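Long-range contacts in PHOX (Pseudomonas fluorescens, PDB 4AMF), which acts as an alkaline phosphatase, hydrolysing phosphate monoesters with a cofactor that combines an oxo-bridged pair of iron ions with calcium ions: residues K267-A272 / R381-V386; D288-F293 / N401-E406; A323-G328 / T377-P382. All coordinates share one frame; numbering follows the deposited sequence. Where two conformers were deposited one is given.

Contact 1 (K267-A272 / R381-V386). With CA (calcium ion), chain F; CA (calcium ion), chain G; ACP (phosphomethylphosphonic acid adenylate ester), chain C; FEO (mu-oxo-diiron), chain I.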
loop_
_atom_site.group_PDB
_atom_site.type_symbol
_atom_site.label_atom_id
_atom_site.label_comp_id
_atom_site.label_asym_id
_atom_site.label_seq_id
_atom_site.Cartn_x
_atom_site.Cartn_y
_atom_site.Cartn_z
ATOM N N LYS A 267 -2.415 6.069 8.705
ATOM C CA LYS A 267 -2.663 5.932 7.268
ATOM C C LYS A 267 -1.711 4.857 6.766
ATOM O O LYS A 267 -0.612 5.100 6.236
ATOM C CB LYS A 267 -2.560 7.302 6.590
ATOM C CG LYS A 267 -3.464 8.345 7.252
ATOM C CD LYS A 267 -3.577 9.603 6.463
ATOM C CE LYS A 267 -4.348 10.616 7.258
ATOM N NZ LYS A 267 -4.387 11.943 6.608
ATOM N N HIS A 268 -2.141 3.631 7.040
ATOM C CA HIS A 268 -1.407 2.415 6.729
ATOM C C HIS A 268 -1.150 2.201 5.261
ATOM O O HIS A 268 -2.109 2.172 4.501
ATOM C CB HIS A 268 -2.179 1.182 7.255
ATOM C CG HIS A 268 -2.209 1.048 8.730
ATOM N ND1 HIS A 268 -1.235 0.367 9.413
ATOM C CD2 HIS A 268 -3.167 1.419 9.604
ATOM C CE1 HIS A 268 -1.600 0.380 10.686
ATOM N NE2 HIS A 268 -2.775 0.949 10.847
ATOM N N GLU A 269 0.123 2.050 4.853
ATOM C CA GLU A 269 0.453 1.728 3.475
ATOM C C GLU A 269 0.446 0.201 3.259
ATOM O O GLU A 269 -0.428 -0.292 2.598
ATOM C CB GLU A 269 1.811 2.298 3.064
ATOM C CG GLU A 269 2.145 2.015 1.607
ATOM C CD GLU A 269 1.898 3.137 0.640
ATOM O OE1 GLU A 269 1.640 4.277 1.091
ATOM O OE2 GLU A 269 1.888 2.849 -0.585
ATOM N N ASN A 270 1.393 -0.550 3.847
ATOM C CA ASN A 270 1.409 -2.007 3.710
ATOM C C ASN A 270 1.815 -2.615 5.047
ATOM O O ASN A 270 1.987 -1.886 6.038
ATOM C CB ASN A 270 2.291 -2.489 2.550
ATOM C CG ASN A 270 3.720 -2.776 2.882
ATOM O OD1 ASN A 270 4.311 -2.098 3.729
ATOM N ND2 ASN A 270 4.322 -3.773 2.207
ATOM N N ALA A 271 1.875 -3.942 5.090
ATOM C CA ALA A 271 2.162 -4.669 6.315
ATOM C C ALA A 271 3.121 -5.768 6.007
ATOM O O ALA A 271 2.746 -6.707 5.303
ATOM C CB ALA A 271 0.860 -5.234 6.853
ATOM N N ALA A 272 4.398 -5.609 6.393
ATOM C CA ALA A 272 5.416 -6.580 6.037
ATOM C C ALA A 272 5.597 -7.566 7.145
ATOM O O ALA A 272 5.978 -7.166 8.240
ATOM C CB ALA A 272 6.735 -5.882 5.767
ATOM N N ARG A 381 7.565 10.308 4.245
ATOM C CA ARG A 381 6.508 9.490 3.652
ATOM C C ARG A 381 6.824 8.019 3.450
ATOM O O ARG A 381 7.065 7.555 2.331
ATOM C CB ARG A 381 6.052 10.096 2.329
ATOM C CG ARG A 381 5.312 11.404 2.489
ATOM C CD ARG A 381 4.734 11.808 1.174
ATOM N NE ARG A 381 3.740 10.816 0.755
ATOM C CZ ARG A 381 3.283 10.660 -0.484
ATOM N NH1 ARG A 381 3.682 11.473 -1.459
ATOM N NH2 ARG A 381 2.403 9.708 -0.755
ATOM N N PRO A 382 6.855 7.250 4.539
ATOM C CA PRO A 382 7.053 5.810 4.382
ATOM C C PRO A 382 5.912 5.191 3.574
ATOM O O PRO A 382 4.739 5.341 3.944
ATOM C CB PRO A 382 7.140 5.271 5.820
ATOM C CG PRO A 382 6.786 6.406 6.720
ATOM C CD PRO A 382 6.559 7.658 5.918
ATOM N N GLU A 383 6.254 4.478 2.506
ATOM C CA GLU A 383 5.274 3.730 1.745
ATOM C C GLU A 383 5.552 2.236 1.972
ATOM O O GLU A 383 5.485 1.822 3.138
ATOM C CB GLU A 383 5.128 4.219 0.299
ATOM C CG GLU A 383 4.474 5.597 0.256
ATOM C CD GLU A 383 3.832 5.978 -1.071
ATOM O OE1 GLU A 383 4.589 6.397 -1.962
ATOM O OE2 GLU A 383 2.607 5.792 -1.261
ATOM N N TRP A 384 5.803 1.418 0.965
ATOM C CA TRP A 384 5.900 -0.013 1.193
ATOM C C TRP A 384 7.152 -0.401 1.938
ATOM O O TRP A 384 8.235 0.131 1.672
ATOM C CB TRP A 384 5.829 -0.819 -0.112
ATOM C CG TRP A 384 4.519 -0.777 -0.807
ATOM C CD1 TRP A 384 3.785 0.331 -1.075
ATOM C CD2 TRP A 384 3.974 -1.823 -1.623
ATOM N NE1 TRP A 384 2.736 0.016 -1.907
ATOM C CE2 TRP A 384 2.892 -1.268 -2.343
ATOM C CE3 TRP A 384 4.306 -3.171 -1.830
ATOM C CZ2 TRP A 384 2.142 -2.009 -3.237
ATOM C CZ3 TRP A 384 3.634 -3.867 -2.809
ATOM C CH2 TRP A 384 2.518 -3.310 -3.446
ATOM N N ILE A 385 7.023 -1.466 2.739
ATOM C CA ILE A 385 8.085 -2.137 3.464
ATOM C C ILE A 385 8.119 -3.621 3.005
ATOM O O ILE A 385 7.054 -4.258 2.910
ATOM C CB ILE A 385 7.901 -2.045 4.982
ATOM C CG1 ILE A 385 7.762 -0.557 5.423
ATOM C CG2 ILE A 385 9.040 -2.755 5.707
ATOM C CD1 ILE A 385 7.559 -0.353 6.813
ATOM N N VAL A 386 9.311 -4.159 2.739
ATOM C CA VAL A 386 9.482 -5.579 2.426
ATOM C C VAL A 386 10.635 -6.140 3.238
ATOM O O VAL A 386 11.556 -5.413 3.601
ATOM C CB VAL A 386 9.644 -5.884 0.934
ATOM C CG1 VAL A 386 8.388 -5.521 0.186
ATOM C CG2 VAL A 386 10.821 -5.149 0.345
HETATM CA CA CA F . 1.353 3.559 -2.700
HETATM CA CA CA G . 2.523 7.094 -3.473
HETATM P PG ACP C . -0.606 7.393 -2.337
HETATM O O1G ACP C . 0.152 6.704 -3.552
HETATM O O2G ACP C . -2.004 6.572 -2.067
HETATM O O3G ACP C . 0.321 7.503 -1.084
HETATM P PB ACP C . 0.256 9.785 -3.758
HETATM O O1B ACP C . 1.614 9.412 -3.315
HETATM O O2B ACP C . -0.182 9.578 -5.225
HETATM C C3B ACP C . -0.972 9.086 -2.718
HETATM P PA ACP C . -0.302 12.630 -4.095
HETATM O O1A ACP C . -1.741 12.478 -4.398
HETATM O O2A ACP C . 0.657 13.191 -5.097
HETATM O O3A ACP C . 0.292 11.329 -3.476
HETATM O "O5'" ACP C . -0.140 13.690 -2.835
HETATM C "C5'" ACP C . 1.090 13.797 -2.101
HETATM C "C4'" ACP C . 0.856 13.594 -0.626
HETATM O "O4'" ACP C . 0.126 14.726 -0.109
HETATM C "C3'" ACP C . 0.089 12.357 -0.168
HETATM O "O3'" ACP C . 0.644 11.866 1.055
HETATM C "C2'" ACP C . -1.342 12.879 -0.030
HETATM O "O2'" ACP C . -2.082 12.089 0.892
HETATM C "C1'" ACP C . -1.104 14.312 0.461
HETATM N N9 ACP C . -2.129 15.276 0.076
HETATM C C8 ACP C . -2.841 15.322 -1.095
HETATM N N7 ACP C . -3.693 16.314 -1.166
HETATM C C5 ACP C . -3.536 16.969 0.047
HETATM C C6 ACP C . -4.200 18.072 0.625
HETATM N N6 ACP C . -5.245 18.689 0.066
HETATM N N1 ACP C . -3.806 18.464 1.860
HETATM C C2 ACP C . -2.833 17.780 2.473
HETATM N N3 ACP C . -2.157 16.712 2.035
HETATM C C4 ACP C . -2.562 16.351 0.815
HETATM FE FE1 FEO I . -1.855 4.570 -1.373
HETATM FE FE2 FEO I . 0.932 5.883 0.008
HETATM O O FEO I . 0.067 4.752 -1.330
HETATM O O HOH W 1 4.040 0.358 4.970
HETATM O O HOH W 2 0.209 1.222 -2.565
HETATM O O HOH W 3 1.201 2.802 -5.042
HETATM O O HOH W 4 -1.215 3.684 -3.444
HETATM O O HOH W 5 4.438 8.141 -4.217
#
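E269 and E383 face each other from two edge strands, 268-272 and 382-386, that run side by side in nearly the same direction close to the centre of the beta-propeller, where the metal cofactor sits. R381, just before the second strand, reaches the phosphates of the substrate analogue. A bend at its third side-chain torsion brings NH2 to ACP O1B at 2.7 Å in an almost straight hydrogen bond, while D288 holds NE in a salt bridge. Ribose O3' lies over one face of the guanidinium. After P382, E383 shows why a carboxylate suits this place: OE2 is shared by two metals, 2.1 Å from iron FE2 and 2.6 Å from one calcium, and OE1 binds that same calcium. E269, bent at its second torsion (chi2 100°), meets FE2 with OE1 and a different calcium with OE2. Sharing the iron brings E269 OE1 within 3.0 Å of E383 OE2, a proximity that the metal charge presumably compensates. W384 turns the edge of its indole to E269 OE2, and NE1 donates to water 2 (2.9 Å), itself a ligand of the calcium held by E269. At I385 the side-chain amide of N270 spans the gap between the backbones. N270 OD1 accepts from I385 N at 3.0 Å, with the donor 40° out of the carbonyl plane, and N270 ND2 donates to I385 O at 2.9 Å, in the amide plane and nearly straight (173°). One asparagine thus serves both peptide groups of a residue on the neighbouring edge. Beyond it A272, small enough to lie against the backbone, sets its methyl CB 3.9 Å from I385 CG2.

Contact 2 (D288-F293 / N401-E406). With ACP (phosphomethylphosphonic acid adenylate ester), chain C; FEO (mu-oxo-diiron), chain I.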
loop_
_atom_site.group_PDB
_atom_site.type_symbol
_atom_site.label_atom_id
_atom_site.label_comp_id
_atom_site.label_asym_id
_atom_site.label_seq_id
_atom_site.Cartn_x
_atom_site.Cartn_y
_atom_site.Cartn_z
ATOM N N ASP A 288 1.770 6.637 5.761
ATOM C CA ASP A 288 2.137 7.464 4.624
ATOM C C ASP A 288 1.572 8.870 4.659
ATOM O O ASP A 288 0.558 9.198 4.036
ATOM C CB ASP A 288 1.855 6.794 3.305
ATOM C CG ASP A 288 2.366 7.638 2.151
ATOM O OD1 ASP A 288 3.151 8.563 2.395
ATOM O OD2 ASP A 288 1.937 7.412 1.035
ATOM N N GLU A 289 2.310 9.704 5.319
ATOM C CA GLU A 289 2.043 11.143 5.377
ATOM C C GLU A 289 3.357 11.875 5.650
ATOM O O GLU A 289 4.179 11.406 6.448
ATOM C CB GLU A 289 0.954 11.510 6.386
ATOM C CG GLU A 289 0.576 12.983 6.342
ATOM C CD GLU A 289 -0.672 13.337 7.126
ATOM O OE1 GLU A 289 -1.537 12.443 7.298
ATOM O OE2 GLU A 289 -0.795 14.513 7.556
ATOM N N ARG A 290 3.593 12.983 4.960
ATOM C CA ARG A 290 4.813 13.752 5.208
ATOM C C ARG A 290 5.038 13.975 6.726
ATOM O O ARG A 290 4.164 14.471 7.429
ATOM C CB ARG A 290 4.736 15.130 4.548
ATOM C CG ARG A 290 4.878 15.146 3.041
ATOM C CD ARG A 290 4.856 16.579 2.528
ATOM N NE ARG A 290 3.497 17.088 2.426
ATOM C CZ ARG A 290 2.704 16.949 1.366
ATOM N NH1 ARG A 290 3.126 16.295 0.285
ATOM N NH2 ARG A 290 1.486 17.449 1.381
ATOM N N GLY A 291 6.190 13.564 7.193
ATOM C CA GLY A 291 6.606 13.756 8.565
ATOM C C GLY A 291 5.987 12.808 9.582
ATOM O O GLY A 291 6.105 13.044 10.793
ATOM N N GLU A 292 5.390 11.702 9.120
ATOM C CA GLU A 292 4.853 10.669 10.009
ATOM C C GLU A 292 5.864 9.509 10.176
ATOM O O GLU A 292 7.035 9.626 9.779
ATOM C CB GLU A 292 3.433 10.249 9.575
ATOM C CG GLU A 292 2.412 11.345 9.827
ATOM C CD GLU A 292 2.089 11.722 11.264
ATOM O OE1 GLU A 292 2.510 11.017 12.219
ATOM O OE2 GLU A 292 1.392 12.752 11.431
ATOM N N PHE A 293 5.468 8.425 10.851
ATOM C CA PHE A 293 6.381 7.417 11.353
ATOM C C PHE A 293 6.328 6.012 10.771
ATOM O O PHE A 293 5.471 5.710 9.963
ATOM C CB PHE A 293 6.214 7.355 12.874
ATOM C CG PHE A 293 6.138 8.688 13.582
ATOM C CD1 PHE A 293 7.155 9.620 13.456
ATOM C CD2 PHE A 293 5.096 8.972 14.434
ATOM C CE1 PHE A 293 7.089 10.851 14.134
ATOM C CE2 PHE A 293 5.038 10.192 15.128
ATOM C CZ PHE A 293 6.043 11.114 14.982
ATOM N N ASN A 401 9.195 14.158 0.211
ATOM C CA ASN A 401 8.727 15.044 1.259
ATOM C C ASN A 401 9.056 16.483 0.909
ATOM O O ASN A 401 10.114 16.988 1.295
ATOM C CB ASN A 401 9.274 14.711 2.636
ATOM C CG ASN A 401 8.644 15.567 3.717
ATOM O OD1 ASN A 401 7.817 16.447 3.477
ATOM N ND2 ASN A 401 9.027 15.303 4.948
ATOM N N ALA A 402 8.152 17.108 0.165
ATOM C CA ALA A 402 8.282 18.508 -0.252
ATOM C C ALA A 402 8.470 19.474 0.936
ATOM O O ALA A 402 9.021 20.569 0.752
ATOM C CB ALA A 402 7.082 18.920 -1.088
ATOM N N LYS A 403 8.015 19.086 2.153
ATOM C CA LYS A 403 8.157 19.931 3.352
ATOM C C LYS A 403 9.399 19.613 4.186
ATOM O O LYS A 403 9.544 20.210 5.238
ATOM C CB LYS A 403 6.923 19.828 4.230
ATOM C CG LYS A 403 5.631 20.275 3.574
ATOM C CD LYS A 403 4.564 20.242 4.659
ATOM C CE LYS A 403 3.191 20.726 4.279
ATOM N NZ LYS A 403 2.315 20.744 5.482
ATOM N N ARG A 404 10.282 18.669 3.790
ATOM C CA ARG A 404 11.482 18.417 4.593
ATOM C C ARG A 404 12.302 19.732 4.653
ATOM O O ARG A 404 12.470 20.399 3.619
ATOM C CB ARG A 404 12.320 17.300 3.981
ATOM C CG ARG A 404 13.619 16.935 4.713
ATOM C CD ARG A 404 13.448 16.543 6.166
ATOM N NE ARG A 404 12.569 15.388 6.322
ATOM C CZ ARG A 404 12.273 14.811 7.482
ATOM N NH1 ARG A 404 12.771 15.287 8.620
ATOM N NH2 ARG A 404 11.467 13.761 7.517
ATOM N N GLY A 405 12.741 20.098 5.864
ATOM C CA GLY A 405 13.469 21.341 6.101
ATOM C C GLY A 405 12.612 22.401 6.752
ATOM O O GLY A 405 13.173 23.343 7.329
ATOM N N GLU A 406 11.248 22.288 6.701
ATOM C CA GLU A 406 10.414 23.283 7.359
ATOM C C GLU A 406 10.539 23.074 8.873
ATOM O O GLU A 406 11.098 22.063 9.300
ATOM C CB GLU A 406 8.962 23.180 6.884
ATOM C CG GLU A 406 8.822 23.551 5.415
ATOM C CD GLU A 406 7.413 23.588 4.861
ATOM O OE1 GLU A 406 6.447 23.506 5.653
ATOM O OE2 GLU A 406 7.276 23.717 3.623
HETATM P PG ACP C . -0.606 7.393 -2.337
HETATM O O1G ACP C . 0.152 6.704 -3.552
HETATM O O2G ACP C . -2.004 6.572 -2.067
HETATM O O3G ACP C . 0.321 7.503 -1.084
HETATM P PB ACP C . 0.256 9.785 -3.758
HETATM O O1B ACP C . 1.614 9.412 -3.315
HETATM O O2B ACP C . -0.182 9.578 -5.225
HETATM C C3B ACP C . -0.972 9.086 -2.718
HETATM P PA ACP C . -0.302 12.630 -4.095
HETATM O O1A ACP C . -1.741 12.478 -4.398
HETATM O O2A ACP C . 0.657 13.191 -5.097
HETATM O O3A ACP C . 0.292 11.329 -3.476
HETATM O "O5'" ACP C . -0.140 13.690 -2.835
HETATM C "C5'" ACP C . 1.090 13.797 -2.101
HETATM C "C4'" ACP C . 0.856 13.594 -0.626
HETATM O "O4'" ACP C . 0.126 14.726 -0.109
HETATM C "C3'" ACP C . 0.089 12.357 -0.168
HETATM O "O3'" ACP C . 0.644 11.866 1.055
HETATM C "C2'" ACP C . -1.342 12.879 -0.030
HETATM O "O2'" ACP C . -2.082 12.089 0.892
HETATM C "C1'" ACP C . -1.104 14.312 0.461
HETATM N N9 ACP C . -2.129 15.276 0.076
HETATM C C8 ACP C . -2.841 15.322 -1.095
HETATM N N7 ACP C . -3.693 16.314 -1.166
HETATM C C5 ACP C . -3.536 16.969 0.047
HETATM C C6 ACP C . -4.200 18.072 0.625
HETATM N N6 ACP C . -5.245 18.689 0.066
HETATM N N1 ACP C . -3.806 18.464 1.860
HETATM C C2 ACP C . -2.833 17.780 2.473
HETATM N N3 ACP C . -2.157 16.712 2.035
HETATM C C4 ACP C . -2.562 16.351 0.815
HETATM FE FE1 FEO I . -1.855 4.570 -1.373
HETATM FE FE2 FEO I . 0.932 5.883 0.008
HETATM O O FEO I . 0.067 4.752 -1.330
HETATM O O HOH W 6 5.918 15.416 -0.787
HETATM O O HOH W 7 2.063 17.748 4.936
HETATM O O HOH W 4 -1.215 3.684 -3.444
#
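The guanidinium of R290 and the amide of N401 lie with their planes 30° apart, and N401 OD1 sits at the guanidinium edge, near its plane. Water 6 occupies another place at that edge, in plane, accepting hydrogen bonds from R290 NH1 and from A402 N. K403 CG and the ribose O4' of the substrate analogue approach the guanidinium obliquely. N401 OD1 does not bond to the guanidinium nitrogens; it rests on the aliphatic part of the arginine, 3.1 Å from R290 CD, a carbon whose hydrogens are probably polarised by the neighbouring charge. N401 OD1 also accepts from K403 N at 3.0 Å, an Asx turn built into the type I turn N401-R404. The amide nitrogen of N401 is taken by Q409 and D380. This loop follows strand 394-398 of the beta-propeller. It packs against the type II turn E289-E292, the tight link of a beta-hairpin between strands 280-287 and 292-299, in which G291 suits the positive phi (78°). K403, extended, crosses R290 at about a right angle, with CG 3.9 Å from R290 CD. Its ammonium NZ stays 4.9 Å from R290 NE, and water 7 lies between the two charges, accepting from both nitrogens. Just before the turn, D288 reaches the cofactor: OD2 binds iron FE2 at 2.1 Å and lies 2.7 Å from ACP O3G, a phosphonate oxygen on the same iron. R290, two residues on, bends at its third torsion (chi3 -81°), which swings the guanidinium round toward the ribose, its NH2 3.4 Å from ACP O4'.

Contact 3 (A323-G328 / T377-P382). With ACP (phosphomethylphosphonic acid adenylate ester), chain C.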
loop_
_atom_site.group_PDB
_atom_site.type_symbol
_atom_site.label_atom_id
_atom_site.label_comp_id
_atom_site.label_asym_id
_atom_site.label_seq_id
_atom_site.Cartn_x
_atom_site.Cartn_y
_atom_site.Cartn_z
ATOM N N ALA A 323 9.545 3.810 15.344
ATOM C CA ALA A 323 10.974 3.967 15.094
ATOM C C ALA A 323 11.541 5.329 15.404
ATOM O O ALA A 323 10.930 6.362 15.080
ATOM C CB ALA A 323 11.337 3.607 13.649
ATOM N N ARG A 324 12.791 5.322 15.925
ATOM C CA ARG A 324 13.602 6.537 16.056
ATOM C C ARG A 324 14.888 6.196 15.364
ATOM O O ARG A 324 15.431 5.108 15.570
ATOM C CB ARG A 324 13.853 6.977 17.491
ATOM C CG ARG A 324 14.556 8.339 17.561
ATOM C CD ARG A 324 15.033 8.615 18.973
ATOM N NE ARG A 324 13.910 8.876 19.852
ATOM C CZ ARG A 324 13.995 8.992 21.174
ATOM N NH1 ARG A 324 15.168 8.878 21.783
ATOM N NH2 ARG A 324 12.905 9.234 21.896
ATOM N N PHE A 325 15.369 7.092 14.494
ATOM C CA PHE A 325 16.590 6.896 13.742
ATOM C C PHE A 325 17.543 8.003 14.194
ATOM O O PHE A 325 17.100 9.136 14.429
ATOM C CB PHE A 325 16.327 7.078 12.252
ATOM C CG PHE A 325 15.395 6.089 11.609
ATOM C CD1 PHE A 325 14.021 6.248 11.698
ATOM C CD2 PHE A 325 15.884 4.937 11.007
ATOM C CE1 PHE A 325 13.158 5.329 11.117
ATOM C CE2 PHE A 325 15.014 4.012 10.425
ATOM C CZ PHE A 325 13.656 4.162 10.574
ATOM N N ASP A 326 18.815 7.688 14.307
ATOM C CA ASP A 326 19.815 8.674 14.680
ATOM C C ASP A 326 20.204 9.549 13.454
ATOM O O ASP A 326 19.648 9.374 12.373
ATOM C CB ASP A 326 21.033 7.974 15.324
ATOM C CG ASP A 326 21.941 7.180 14.414
ATOM O OD1 ASP A 326 21.762 7.246 13.184
ATOM O OD2 ASP A 326 22.755 6.394 14.933
ATOM N N ALA A 327 21.192 10.434 13.622
ATOM C CA ALA A 327 21.666 11.329 12.545
ATOM C C ALA A 327 22.493 10.634 11.464
ATOM O O ALA A 327 22.756 11.241 10.423
ATOM C CB ALA A 327 22.506 12.448 13.139
ATOM N N GLY A 328 23.001 9.447 11.738
ATOM C CA GLY A 328 23.837 8.735 10.798
ATOM C C GLY A 328 25.269 9.267 10.802
ATOM O O GLY A 328 25.642 10.060 11.674
ATOM N N THR A 377 10.955 9.419 15.041
ATOM C CA THR A 377 11.532 10.268 14.002
ATOM C C THR A 377 10.501 10.523 12.903
ATOM O O THR A 377 10.056 9.574 12.261
ATOM C CB THR A 377 12.770 9.642 13.416
ATOM O OG1 THR A 377 13.717 9.382 14.453
ATOM C CG2 THR A 377 13.419 10.511 12.350
ATOM N N ARG A 378 10.289 11.787 12.562
ATOM C CA ARG A 378 9.381 12.180 11.466
ATOM C C ARG A 378 10.083 11.819 10.159
ATOM O O ARG A 378 11.240 12.189 9.962
ATOM C CB ARG A 378 9.056 13.659 11.558
ATOM C CG ARG A 378 8.340 14.069 12.837
ATOM C CD ARG A 378 7.947 15.525 12.808
ATOM N NE ARG A 378 6.828 15.744 11.896
ATOM C CZ ARG A 378 6.259 16.915 11.643
ATOM N NH1 ARG A 378 6.727 18.026 12.206
ATOM N NH2 ARG A 378 5.228 16.989 10.816
ATOM N N MET A 379 9.385 11.073 9.263
ATOM C CA MET A 379 9.975 10.513 8.066
ATOM C C MET A 379 9.401 11.078 6.794
ATOM O O MET A 379 8.293 11.617 6.758
ATOM C CB MET A 379 9.762 8.977 8.032
ATOM C CG MET A 379 10.249 8.234 9.273
ATOM S SD MET A 379 12.035 8.413 9.507
ATOM C CE MET A 379 12.597 7.364 8.180
ATOM N N ASP A 380 10.197 10.921 5.708
ATOM C CA ASP A 380 9.762 11.349 4.375
ATOM C C ASP A 380 8.792 10.365 3.735
ATOM O O ASP A 380 9.134 9.677 2.774
ATOM C CB ASP A 380 10.971 11.551 3.440
ATOM C CG ASP A 380 11.852 12.736 3.751
ATOM O OD1 ASP A 380 11.479 13.537 4.625
ATOM O OD2 ASP A 380 12.907 12.877 3.089
ATOM N N ARG A 381 7.565 10.308 4.245
ATOM C CA ARG A 381 6.508 9.490 3.652
ATOM C C ARG A 381 6.824 8.019 3.450
ATOM O O ARG A 381 7.065 7.555 2.331
ATOM C CB ARG A 381 6.052 10.096 2.329
ATOM C CG ARG A 381 5.312 11.404 2.489
ATOM C CD ARG A 381 4.734 11.808 1.174
ATOM N NE ARG A 381 3.740 10.816 0.755
ATOM C CZ ARG A 381 3.283 10.660 -0.484
ATOM N NH1 ARG A 381 3.682 11.473 -1.459
ATOM N NH2 ARG A 381 2.403 9.708 -0.755
ATOM N N PRO A 382 6.855 7.250 4.539
ATOM C CA PRO A 382 7.053 5.810 4.382
ATOM C C PRO A 382 5.912 5.191 3.574
ATOM O O PRO A 382 4.739 5.341 3.944
ATOM C CB PRO A 382 7.140 5.271 5.820
ATOM C CG PRO A 382 6.786 6.406 6.720
ATOM C CD PRO A 382 6.559 7.658 5.918
HETATM P PG ACP C . -0.606 7.393 -2.337
HETATM O O1G ACP C . 0.152 6.704 -3.552
HETATM O O2G ACP C . -2.004 6.572 -2.067
HETATM O O3G ACP C . 0.321 7.503 -1.084
HETATM P PB ACP C . 0.256 9.785 -3.758
HETATM O O1B ACP C . 1.614 9.412 -3.315
HETATM O O2B ACP C . -0.182 9.578 -5.225
HETATM C C3B ACP C . -0.972 9.086 -2.718
HETATM P PA ACP C . -0.302 12.630 -4.095
HETATM O O1A ACP C . -1.741 12.478 -4.398
HETATM O O2A ACP C . 0.657 13.191 -5.097
HETATM O O3A ACP C . 0.292 11.329 -3.476
HETATM O "O5'" ACP C . -0.140 13.690 -2.835
HETATM C "C5'" ACP C . 1.090 13.797 -2.101
HETATM C "C4'" ACP C . 0.856 13.594 -0.626
HETATM O "O4'" ACP C . 0.126 14.726 -0.109
HETATM C "C3'" ACP C . 0.089 12.357 -0.168
HETATM O "O3'" ACP C . 0.644 11.866 1.055
HETATM C "C2'" ACP C . -1.342 12.879 -0.030
HETATM O "O2'" ACP C . -2.082 12.089 0.892
HETATM C "C1'" ACP C . -1.104 14.312 0.461
HETATM N N9 ACP C . -2.129 15.276 0.076
HETATM C C8 ACP C . -2.841 15.322 -1.095
HETATM N N7 ACP C . -3.693 16.314 -1.166
HETATM C C5 ACP C . -3.536 16.969 0.047
HETATM C C6 ACP C . -4.200 18.072 0.625
HETATM N N6 ACP C . -5.245 18.689 0.066
HETATM N N1 ACP C . -3.806 18.464 1.860
HETATM C C2 ACP C . -2.833 17.780 2.473
HETATM N N3 ACP C . -2.157 16.712 2.035
HETATM C C4 ACP C . -2.562 16.351 0.815
HETATM O O HOH W 8 9.544 6.757 12.598
#
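A Met-aromatic contact and a threonine hydroxyl join the end of strand 318-325, inside a propeller sheet, to the segment 377-382 that leads into the edge strand at the metal centre. T377 grips the strand twice. Its backbone N donates to A323 O at 3.1 Å, in the carbonyl plane, and its OG1 accepts from F325 N at 2.8 Å (167°). The first torsion sets OG1 beside the backbone N of its own residue (chi1 -57°), which brings both polar atoms of T377 to the same edge and lets them take the peptide groups on either side of R324. OG1 also rests 3.4 Å from R324 CG, while the guanidinium of that arginine turns off to V374 and G375. Water 8 closes a second path, donating to A323 O and to T377 O, each at 2.9 Å. F325 lays the edge of its ring against T377 CB. M379, bent at its second and third torsions, curls its end against the ring: CE lies 4.1 Å from the F325 centroid, 30° off the ring normal, an off-centre CH-pi contact, and SD lies obliquely, 4.4 Å from the same centroid. I294 touches both side chains. OG1 acts as acceptor toward F325 N, in the place a strand carbonyl would take, and the flexible thioether moulds itself to the ring.

From the N terminus, 267-272 opens the loop that contact 1 closes at 381-386. Further on, 288-293, around the turn between strands 280-287 and 292-299, opens a second loop that contact 2 closes at 401-406, so the two loops cross. Contact 3, joining 323-328 to 377-382, is nested inside the loop of contact 2 and finishes on R381 and P382, where contact 1 takes up its second strand. All three reach the same run of antiparallel strands, which probably spans two neighbouring blades, and its two outermost strands meet in contact 1. Contacts 2 and 3 are tied by R404 NE to D380 OD1, a 2.7 Å salt bridge, and probably by a backbone bond from M379 N to E292 O.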